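PDB 3WIW: glycosyl hydrolase family 88 from Pedobacter heparinus, which probably hydrolyses heparin-derived oligosaccharides, removing the unsaturated glucuronic acid residue at their non-reducing end. Local coordinates for residues G53-S58 with K99-A104; G80-G85 with K92-E97; L121-G126 with D378-E383. One frame throughout, in Å; residues are numbered along the deposited sequence.

Contact 1 of 3, residues G53-S58 with K99-A104; sequences GMNPRS and KRFTLA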
loop_
_atom_site.group_PDB
_atom_site.type_symbol
_atom_site.label_atom_id
_atom_site.label_comp_id
_atom_site.label_asym_id
_atom_site.label_seq_id
_atom_site.Cartn_x
_atom_site.Cartn_y
_atom_site.Cartn_z
ATOM N N GLY A 53 -8.216 16.657 -7.412
ATOM C CA GLY A 53 -6.928 17.331 -7.330
ATOM C C GLY A 53 -6.546 17.763 -5.918
ATOM O O GLY A 53 -5.426 18.232 -5.694
ATOM N N MET A 54 -7.480 17.624 -4.974
ATOM C CA MET A 54 -7.230 17.913 -3.567
ATOM C C MET A 54 -7.844 16.769 -2.764
ATOM O O MET A 54 -8.894 16.901 -2.150
ATOM C CB MET A 54 -7.842 19.265 -3.184
ATOM C CG MET A 54 -7.123 20.460 -3.800
ATOM S SD MET A 54 -5.423 20.623 -3.214
ATOM C CE MET A 54 -5.645 21.503 -1.674
ATOM N N ASN A 55 -7.170 15.633 -2.782
ATOM C CA ASN A 55 -7.760 14.406 -2.280
ATOM C C ASN A 55 -7.746 14.305 -0.766
ATOM O O ASN A 55 -6.824 14.792 -0.116
ATOM C CB ASN A 55 -7.035 13.224 -2.905
ATOM C CG ASN A 55 -7.235 13.188 -4.392
ATOM O OD1 ASN A 55 -8.363 13.005 -4.853
ATOM N ND2 ASN A 55 -6.181 13.447 -5.151
ATOM N N PRO A 56 -8.768 13.671 -0.184
ATOM C CA PRO A 56 -8.757 13.519 1.278
ATOM C C PRO A 56 -7.634 12.587 1.716
ATOM O O PRO A 56 -7.477 11.504 1.145
ATOM C CB PRO A 56 -10.132 12.912 1.559
ATOM C CG PRO A 56 -10.475 12.167 0.326
ATOM C CD PRO A 56 -9.923 12.996 -0.809
ATOM N N ARG A 57 -6.857 13.017 2.714
ATOM C CA ARG A 57 -5.740 12.227 3.212
ATOM C C ARG A 57 -5.931 11.692 4.634
ATOM O O ARG A 57 -5.787 10.505 4.870
ATOM C CB ARG A 57 -4.438 13.031 3.142
ATOM C CG ARG A 57 -3.248 12.312 3.768
ATOM C CD ARG A 57 -1.925 13.051 3.523
ATOM N NE ARG A 57 -0.898 12.605 4.451
ATOM C CZ ARG A 57 0.414 12.686 4.272
ATOM N NH1 ARG A 57 0.914 13.123 3.106
ATOM N NH2 ARG A 57 1.233 12.279 5.249
ATOM N N SER A 58 -6.213 12.573 5.587
ATOM C CA SER A 58 -6.325 12.166 6.979
ATOM C C SER A 58 -7.144 13.211 7.722
ATOM O O SER A 58 -7.563 14.217 7.137
ATOM C CB SER A 58 -4.946 11.984 7.629
ATOM O OG SER A 58 -4.192 13.186 7.582
ATOM N N LYS A 99 -13.231 8.381 -12.344
ATOM C CA LYS A 99 -12.678 9.037 -13.532
ATOM C C LYS A 99 -12.311 10.505 -13.212
ATOM O O LYS A 99 -11.194 10.948 -13.493
ATOM C CB LYS A 99 -13.682 8.960 -14.670
ATOM C CG LYS A 99 -13.254 9.700 -15.915
ATOM C CD LYS A 99 -14.260 9.534 -17.039
ATOM C CE LYS A 99 -13.747 10.230 -18.271
ATOM N NZ LYS A 99 -14.705 10.172 -19.402
ATOM N N ARG A 100 -13.251 11.246 -12.623
ATOM C CA ARG A 100 -13.035 12.661 -12.287
ATOM C C ARG A 100 -11.816 12.849 -11.375
ATOM O O ARG A 100 -10.953 13.707 -11.615
ATOM C CB ARG A 100 -14.248 13.225 -11.518
ATOM C CG ARG A 100 -15.415 13.716 -12.317
ATOM C CD ARG A 100 -16.089 14.874 -11.555
ATOM N NE ARG A 100 -16.458 14.550 -10.177
ATOM C CZ ARG A 100 -16.471 15.429 -9.178
ATOM N NH1 ARG A 100 -16.837 15.049 -7.965
ATOM N NH2 ARG A 100 -16.114 16.687 -9.383
ATOM N N PHE A 101 -11.757 12.060 -10.307
ATOM C CA PHE A 101 -10.662 12.193 -9.341
ATOM C C PHE A 101 -9.324 11.665 -9.895
ATOM O O PHE A 101 -8.259 12.110 -9.478
ATOM C CB PHE A 101 -11.052 11.543 -8.001
ATOM C CG PHE A 101 -11.982 12.397 -7.171
ATOM C CD1 PHE A 101 -13.357 12.353 -7.360
ATOM C CD2 PHE A 101 -11.471 13.270 -6.219
ATOM C CE1 PHE A 101 -14.210 13.168 -6.602
ATOM C CE2 PHE A 101 -12.318 14.072 -5.444
ATOM C CZ PHE A 101 -13.683 14.020 -5.641
ATOM N N THR A 102 -9.380 10.719 -10.829
ATOM C CA THR A 102 -8.166 10.241 -11.493
ATOM C C THR A 102 -7.572 11.292 -12.434
ATOM O O THR A 102 -6.387 11.620 -12.355
ATOM C CB THR A 102 -8.418 8.909 -12.244
ATOM O OG1 THR A 102 -8.776 7.908 -11.289
ATOM C CG2 THR A 102 -7.175 8.435 -12.968
ATOM N N LEU A 103 -8.412 11.852 -13.302
ATOM C CA LEU A 103 -7.898 12.720 -14.371
ATOM C C LEU A 103 -7.340 14.028 -13.828
ATOM O O LEU A 103 -6.556 14.699 -14.502
ATOM C CB LEU A 103 -8.949 12.996 -15.455
ATOM C CG LEU A 103 -9.346 11.768 -16.271
ATOM C CD1 LEU A 103 -10.549 12.080 -17.194
ATOM C CD2 LEU A 103 -8.159 11.237 -17.105
ATOM N N ALA A 104 -7.739 14.392 -12.606
ATOM C CA ALA A 104 -7.189 15.576 -11.950
ATOM C C ALA A 104 -5.713 15.400 -11.575
ATOM O O ALA A 104 -5.073 16.366 -11.166
ATOM C CB ALA A 104 -7.995 15.937 -10.712
HETATM O O HOH W 1 -8.027 13.892 -7.450
#

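Contact 2 of 3, residues G80-G85 with K92-E97; sequences GTLWYG and KNLAAE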
loop_
_atom_site.group_PDB
_atom_site.type_symbol
_atom_site.label_atom_id
_atom_site.label_comp_id
_atom_site.label_asym_id
_atom_site.label_seq_id
_atom_site.Cartn_x
_atom_site.Cartn_y
_atom_site.Cartn_z
ATOM N N GLY A 80 -8.029 5.631 -6.427
ATOM C CA GLY A 80 -7.916 4.185 -6.439
ATOM C C GLY A 80 -9.008 3.508 -5.637
ATOM O O GLY A 80 -9.574 2.491 -6.058
ATOM N N THR A 81 -9.315 4.068 -4.475
ATOM C CA THR A 81 -10.360 3.529 -3.601
ATOM C C THR A 81 -11.725 3.618 -4.280
ATOM O O THR A 81 -12.553 2.693 -4.171
ATOM C CB THR A 81 -10.346 4.235 -2.237
ATOM O OG1 THR A 81 -9.007 4.175 -1.732
ATOM C CG2 THR A 81 -11.281 3.545 -1.250
ATOM N N LEU A 82 -11.951 4.707 -5.017
ATOM C CA LEU A 82 -13.169 4.836 -5.807
ATOM C C LEU A 82 -13.264 3.736 -6.874
ATOM O O LEU A 82 -14.329 3.137 -7.058
ATOM C CB LEU A 82 -13.251 6.230 -6.452
ATOM C CG LEU A 82 -13.539 7.417 -5.518
ATOM C CD1 LEU A 82 -13.349 8.726 -6.271
ATOM C CD2 LEU A 82 -14.956 7.314 -4.924
ATOM N N TRP A 83 -12.154 3.441 -7.565
ATOM C CA TRP A 83 -12.165 2.333 -8.526
ATOM C C TRP A 83 -12.521 1.023 -7.838
ATOM O O TRP A 83 -13.352 0.249 -8.328
ATOM C CB TRP A 83 -10.824 2.191 -9.267
ATOM C CG TRP A 83 -10.592 3.298 -10.255
ATOM C CD1 TRP A 83 -9.646 4.281 -10.175
ATOM C CD2 TRP A 83 -11.369 3.575 -11.433
ATOM N NE1 TRP A 83 -9.758 5.125 -11.258
ATOM C CE2 TRP A 83 -10.819 4.726 -12.033
ATOM C CE3 TRP A 83 -12.475 2.959 -12.033
ATOM C CZ2 TRP A 83 -11.335 5.278 -13.214
ATOM C CZ3 TRP A 83 -12.995 3.509 -13.189
ATOM C CH2 TRP A 83 -12.408 4.648 -13.784
ATOM N N TYR A 84 -11.903 0.760 -6.691
ATOM C CA TYR A 84 -12.236 -0.452 -5.953
ATOM C C TYR A 84 -13.704 -0.497 -5.478
ATOM O O TYR A 84 -14.355 -1.539 -5.554
ATOM C CB TYR A 84 -11.290 -0.632 -4.774
ATOM C CG TYR A 84 -9.879 -1.087 -5.114
ATOM C CD1 TYR A 84 -9.560 -1.679 -6.353
ATOM C CD2 TYR A 84 -8.856 -0.913 -4.190
ATOM C CE1 TYR A 84 -8.261 -2.103 -6.625
ATOM C CE2 TYR A 84 -7.564 -1.319 -4.460
ATOM C CZ TYR A 84 -7.268 -1.932 -5.660
ATOM O OH TYR A 84 -5.977 -2.355 -5.911
ATOM N N GLY A 85 -14.233 0.632 -5.012
ATOM C CA GLY A 85 -15.627 0.726 -4.627
ATOM C C GLY A 85 -16.532 0.403 -5.805
ATOM O O GLY A 85 -17.525 -0.300 -5.653
ATOM N N LYS A 92 -22.291 2.591 -10.959
ATOM C CA LYS A 92 -21.776 3.426 -12.036
ATOM C C LYS A 92 -21.405 4.836 -11.591
ATOM O O LYS A 92 -20.512 5.454 -12.166
ATOM C CB LYS A 92 -22.755 3.455 -13.207
ATOM C CG LYS A 92 -22.896 2.101 -13.865
ATOM C CD LYS A 92 -21.580 1.692 -14.512
ATOM C CE LYS A 92 -21.659 0.310 -15.143
ATOM N NZ LYS A 92 -20.487 0.054 -16.022
ATOM N N ASN A 93 -22.051 5.337 -10.543
ATOM C CA ASN A 93 -21.662 6.648 -10.053
ATOM C C ASN A 93 -20.223 6.652 -9.518
ATOM O O ASN A 93 -19.476 7.631 -9.698
ATOM C CB ASN A 93 -22.618 7.144 -8.977
ATOM C CG ASN A 93 -22.173 8.461 -8.396
ATOM O OD1 ASN A 93 -22.152 9.482 -9.089
ATOM N ND2 ASN A 93 -21.780 8.445 -7.135
ATOM N N LEU A 94 -19.828 5.568 -8.851
ATOM C CA LEU A 94 -18.468 5.465 -8.346
ATOM C C LEU A 94 -17.442 5.395 -9.480
ATOM O O LEU A 94 -16.354 5.926 -9.343
ATOM C CB LEU A 94 -18.310 4.292 -7.375
ATOM C CG LEU A 94 -19.018 4.440 -6.021
ATOM C CD1 LEU A 94 -18.619 3.287 -5.125
ATOM C CD2 LEU A 94 -18.702 5.797 -5.372
ATOM N N ALA A 95 -17.793 4.780 -10.605
ATOM C CA ALA A 95 -16.890 4.780 -11.762
ATOM C C ALA A 95 -16.734 6.194 -12.341
ATOM O O ALA A 95 -15.640 6.601 -12.737
ATOM C CB ALA A 95 -17.378 3.811 -12.821
ATOM N N ALA A 96 -17.833 6.937 -12.387
ATOM C CA ALA A 96 -17.795 8.312 -12.878
ATOM C C ALA A 96 -16.942 9.183 -11.953
ATOM O O ALA A 96 -16.140 9.997 -12.416
ATOM C CB ALA A 96 -19.204 8.883 -13.037
ATOM N N GLU A 97 -17.126 9.024 -10.643
ATOM C CA GLU A 97 -16.328 9.775 -9.687
ATOM C C GLU A 97 -14.864 9.364 -9.769
ATOM O O GLU A 97 -13.970 10.208 -9.706
ATOM C CB GLU A 97 -16.864 9.582 -8.264
ATOM C CG GLU A 97 -18.276 10.134 -8.039
ATOM C CD GLU A 97 -18.316 11.641 -7.847
ATOM O OE1 GLU A 97 -17.356 12.341 -8.244
ATOM O OE2 GLU A 97 -19.324 12.125 -7.292
#

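Contact 3 of 3, residues L121-G126 with D378-E383; sequences LYCSYG and DYYYLE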
loop_
_atom_site.group_PDB
_atom_site.type_symbol
_atom_site.label_atom_id
_atom_site.label_comp_id
_atom_site.label_asym_id
_atom_site.label_seq_id
_atom_site.Cartn_x
_atom_site.Cartn_y
_atom_site.Cartn_z
ATOM N N LEU A 121 0.402 7.379 -9.362
ATOM C CA LEU A 121 -0.185 7.117 -10.686
ATOM C C LEU A 121 -0.702 5.703 -10.845
ATOM O O LEU A 121 -1.746 5.495 -11.441
ATOM C CB LEU A 121 0.835 7.366 -11.790
ATOM C CG LEU A 121 1.115 8.823 -12.103
ATOM C CD1 LEU A 121 2.330 8.940 -13.019
ATOM C CD2 LEU A 121 -0.082 9.434 -12.809
ATOM N N TYR A 122 0.035 4.703 -10.372
ATOM C CA TYR A 122 -0.445 3.352 -10.627
ATOM C C TYR A 122 -1.719 3.019 -9.817
ATOM O O TYR A 122 -2.614 2.329 -10.321
ATOM C CB TYR A 122 0.662 2.311 -10.447
ATOM C CG TYR A 122 0.308 0.976 -11.069
ATOM C CD1 TYR A 122 0.164 0.852 -12.451
ATOM C CD2 TYR A 122 0.113 -0.155 -10.273
ATOM C CE1 TYR A 122 -0.170 -0.377 -13.022
ATOM C CE2 TYR A 122 -0.238 -1.386 -10.819
ATOM C CZ TYR A 122 -0.353 -1.490 -12.213
ATOM O OH TYR A 122 -0.686 -2.701 -12.805
ATOM N N CYS A 123 -1.850 3.511 -8.579
ATOM C CA CYS A 123 -3.104 3.328 -7.849
ATOM C C CYS A 123 -4.288 4.057 -8.459
ATOM O O CYS A 123 -5.423 3.654 -8.244
ATOM C CB CYS A 123 -2.966 3.748 -6.378
ATOM S SG CYS A 123 -1.755 2.794 -5.433
ATOM N N SER A 124 -4.028 5.124 -9.209
ATOM C CA SER A 124 -5.114 5.929 -9.752
ATOM C C SER A 124 -5.337 5.577 -11.218
ATOM O O SER A 124 -6.239 4.791 -11.545
ATOM C CB SER A 124 -4.821 7.425 -9.526
ATOM O OG SER A 124 -3.578 7.791 -10.092
ATOM N N TYR A 125 -4.476 6.109 -12.086
ATOM C CA TYR A 125 -4.498 5.796 -13.514
ATOM C C TYR A 125 -4.345 4.302 -13.786
ATOM O O TYR A 125 -4.964 3.787 -14.718
ATOM C CB TYR A 125 -3.383 6.535 -14.267
ATOM C CG TYR A 125 -3.705 7.970 -14.592
ATOM C CD1 TYR A 125 -3.622 8.963 -13.618
ATOM C CD2 TYR A 125 -4.116 8.341 -15.872
ATOM C CE1 TYR A 125 -3.931 10.273 -13.912
ATOM C CE2 TYR A 125 -4.419 9.653 -16.169
ATOM C CZ TYR A 125 -4.315 10.618 -15.195
ATOM O OH TYR A 125 -4.624 11.931 -15.503
ATOM N N GLY A 126 -3.515 3.600 -13.009
ATOM C CA GLY A 126 -3.301 2.180 -13.272
ATOM C C GLY A 126 -4.584 1.379 -13.108
ATOM O O GLY A 126 -4.967 0.579 -13.984
ATOM N N ASP A 378 -7.749 2.877 3.679
ATOM C CA ASP A 378 -9.005 2.569 3.003
ATOM C C ASP A 378 -8.758 1.837 1.675
ATOM O O ASP A 378 -9.497 0.888 1.352
ATOM C CB ASP A 378 -9.818 3.835 2.720
ATOM C CG ASP A 378 -10.318 4.536 3.971
ATOM O OD1 ASP A 378 -10.157 4.020 5.095
ATOM O OD2 ASP A 378 -10.939 5.611 3.824
ATOM N N TYR A 379 -7.736 2.256 0.920
ATOM C CA TYR A 379 -7.429 1.663 -0.357
ATOM C C TYR A 379 -7.094 0.186 -0.185
ATOM O O TYR A 379 -7.692 -0.685 -0.848
ATOM C CB TYR A 379 -6.254 2.425 -0.948
ATOM C CG TYR A 379 -5.754 1.840 -2.244
ATOM C CD1 TYR A 379 -6.332 2.189 -3.483
ATOM C CD2 TYR A 379 -4.670 0.937 -2.256
ATOM C CE1 TYR A 379 -5.838 1.666 -4.679
ATOM C CE2 TYR A 379 -4.180 0.403 -3.455
ATOM C CZ TYR A 379 -4.769 0.780 -4.656
ATOM O OH TYR A 379 -4.308 0.303 -5.851
ATOM N N TYR A 380 -6.164 -0.126 0.723
ATOM C CA TYR A 380 -5.760 -1.524 0.900
ATOM C C TYR A 380 -6.841 -2.361 1.576
ATOM O O TYR A 380 -6.949 -3.555 1.310
ATOM C CB TYR A 380 -4.372 -1.668 1.568
ATOM C CG TYR A 380 -3.291 -1.166 0.634
ATOM C CD1 TYR A 380 -2.936 -1.878 -0.524
ATOM C CD2 TYR A 380 -2.689 0.072 0.859
ATOM C CE1 TYR A 380 -1.974 -1.395 -1.421
ATOM C CE2 TYR A 380 -1.730 0.571 -0.025
ATOM C CZ TYR A 380 -1.384 -0.167 -1.171
ATOM O OH TYR A 380 -0.477 0.360 -2.037
ATOM N N TYR A 381 -7.680 -1.734 2.399
ATOM C CA TYR A 381 -8.818 -2.437 2.957
ATOM C C TYR A 381 -9.814 -2.861 1.881
ATOM O O TYR A 381 -10.221 -4.025 1.828
ATOM C CB TYR A 381 -9.498 -1.554 3.999
ATOM C CG TYR A 381 -10.795 -2.091 4.548
ATOM C CD1 TYR A 381 -10.821 -3.239 5.340
ATOM C CD2 TYR A 381 -11.986 -1.434 4.303
ATOM C CE1 TYR A 381 -12.034 -3.723 5.890
ATOM C CE2 TYR A 381 -13.194 -1.892 4.837
ATOM C CZ TYR A 381 -13.207 -3.037 5.624
ATOM O OH TYR A 381 -14.404 -3.483 6.140
ATOM N N LEU A 382 -10.186 -1.947 0.981
ATOM C CA LEU A 382 -11.095 -2.362 -0.086
ATOM C C LEU A 382 -10.421 -3.365 -1.026
ATOM O O LEU A 382 -11.086 -4.288 -1.529
ATOM C CB LEU A 382 -11.680 -1.177 -0.865
ATOM C CG LEU A 382 -12.595 -0.252 -0.058
ATOM C CD1 LEU A 382 -13.373 0.622 -1.016
ATOM C CD2 LEU A 382 -13.556 -1.029 0.851
ATOM N N GLU A 383 -9.118 -3.232 -1.258
ATOM C CA GLU A 383 -8.417 -4.219 -2.083
ATOM C C GLU A 383 -8.537 -5.597 -1.445
ATOM O O GLU A 383 -8.836 -6.593 -2.119
ATOM C CB GLU A 383 -6.963 -3.830 -2.224
ATOM C CG GLU A 383 -6.222 -4.679 -3.236
ATOM C CD GLU A 383 -4.792 -4.247 -3.302
ATOM O OE1 GLU A 383 -4.478 -3.409 -4.164
ATOM O OE2 GLU A 383 -3.973 -4.700 -2.467
#

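Contact 1 of 3, residues G53-S58 with K99-A104
One water joins G53, N55 and F101, and no direct hydrogen bond links 53-58 with 99-104. The water accepts from G53 N at 2.8 Å. It gives one hydrogen to N55 OD1 and the other to F101 O, the latter at 2.7 Å. Both of its protons are therefore spent, one on each segment.

The N55 amide is fixed in rotation. OD1 takes the water's hydrogen, while ND2 on the far branch is bonded to T75 OG1. With CG anti to the carbonyl carbon (chi1 -64°), the side chain reaches across to the helix. OD1 then arrives at the edge of the F101 ring, close to its plane, 3.4 Å from F101 CD2. A partly negative oxygen thus faces the weakly positive rim of the ring. The two side chains slide past each other in opposite directions, with amide and ring planes 47° apart. F78 meets the F101 ring edge-to-face.

The backbones come close at G53 and A104. The methyl CB of A104 packs 3.4 Å from G53 N. G53 has positive phi (94°), where a CB would collide with the carbonyl O of the residue before it.

The contact places a short beta hairpin, 55-59 with 65-68, against the C-terminal end of helix 92-103. Further along this hairpin, R57 and S58 both face R66 in a classic beta bulge, at the margin of an alpha6/alpha6-barrel.

Contact 2 of 3, residues G80-G85 with K92-E97
L82 and L94 pack together between two consecutive helices, 77-89 and 92-103, which form an alpha-alpha hairpin. Their short segments run antiparallel at 158°, with axes 8.1 Å apart at closest approach. Such up-and-down pairs are the building units of the alpha6/alpha6-barrel.

L82 comes first along 80-85. It divides its two methyls between two partners. CD2 meets L94 CD2 at 4.1 Å, and the two side chains cross at about a right angle. CD1 instead lies against the E97 backbone, 3.8 Å from E97 O, and also touches E97 CB. The acidic end of E97 takes no part in this. Its chain bends at chi2 (-79°) and leads the carboxylate off to a salt bridge with R100. L43 of helix 30-49 also touches L82, so a third helix adds to this apolar layer.

W83 follows. Its CB starts away from the other helix, but the large indole swings back far enough to graze A95. The six-membered ring does the touching. CH2 is 3.9 Å from A95 O, approached obliquely, and CZ3 lies loosely beside the A95 methyl. The polar corner of the indole is used elsewhere, since NE1 is bonded to T102 OG1, about two turns further along the partner helix from A95.

G85 ends the walk. A CB here would point at the other helix and come within 3.1 Å of L94 CD1, a tight fit. Without one, the leucine can lie directly on the backbone. L94, with CG anti to its carbonyl carbon (chi1 -69°), lays its CD1 on the G85 backbone, 3.6 Å from G85 C and 3.8 Å from G85 O.

Contact 3 of 3, residues L121-G126 with D378-E383
A cysteine sulfur-aromatic contact, C123 with Y379, lies in the protein interior beside the predicted substrate site. The neighbouring Y380 has its side chain about 4 Å from that of W250, a predicted substrate-binding residue.

C123 SG sits 4.3 Å from the centroid of the Y379 ring and 35° off its normal, an oblique approach. The sulfur is nearer the hydroxyl end of the ring than the backbone end. SG is 3.7 Å from Y379 CZ and 3.6 Å from Y379 OH, and C123 CB also packs against this end. The reach comes from the tyrosine: its CG is anti to the backbone N (chi1 175°), and this extended torsion lets the hydroxyl end of the ring reach C123.

Helices 117-132 and 375-392, far apart in sequence, meet inside the alpha6/alpha6-barrel, and helix 77-89 packs against both, with F77 on C123 and T81 on Y379. Helix 117-132 carries a wider pi-type turn, in which G126 N bonds L121 O at 3.0 Å. N127 ND2 ties the two sides by hydrogen bonds to both C123 O and Y379 OH. A phenylalanine in place of Y379 would probably cost N127 its side-chain partner across the helices and open a small gap beside the sulfur.

Y380 touches the sulfur more loosely, with its OH 4.4 Å from C123 SG. Its ring is steadied by its neighbours. Y379 CD2 stands 3.4 Å above the plane of the Y380 ring, over its centre, and E383 OE2 lies in plane at the ring edge. That same oxygen is hydrogen-bonded to Y253 OH and S314 OG.

Contact 3 is the most central, about 8 Å from the chain centre to its own; contacts 1 and 2 lie about 17 and 18 Å out. Contact 2 is nevertheless buried, while contact 1 is only partly so. Their chemistry follows: water and backbone in contact 1, leucine and indole packing in contact 2, sulfur and tyrosine in contact 3. Contacts 1 and 2 share helix 92-103, and contact 2 is nested within the loop closed by contact 1. F101 CD1 packs 3.8 Å from L82 CD1. Contacts 2 and 3 probably meet through hydrogen bonds, with Y84 OH 2.5 Å from E383 OE1 and 3.1 Å from Y379 OH.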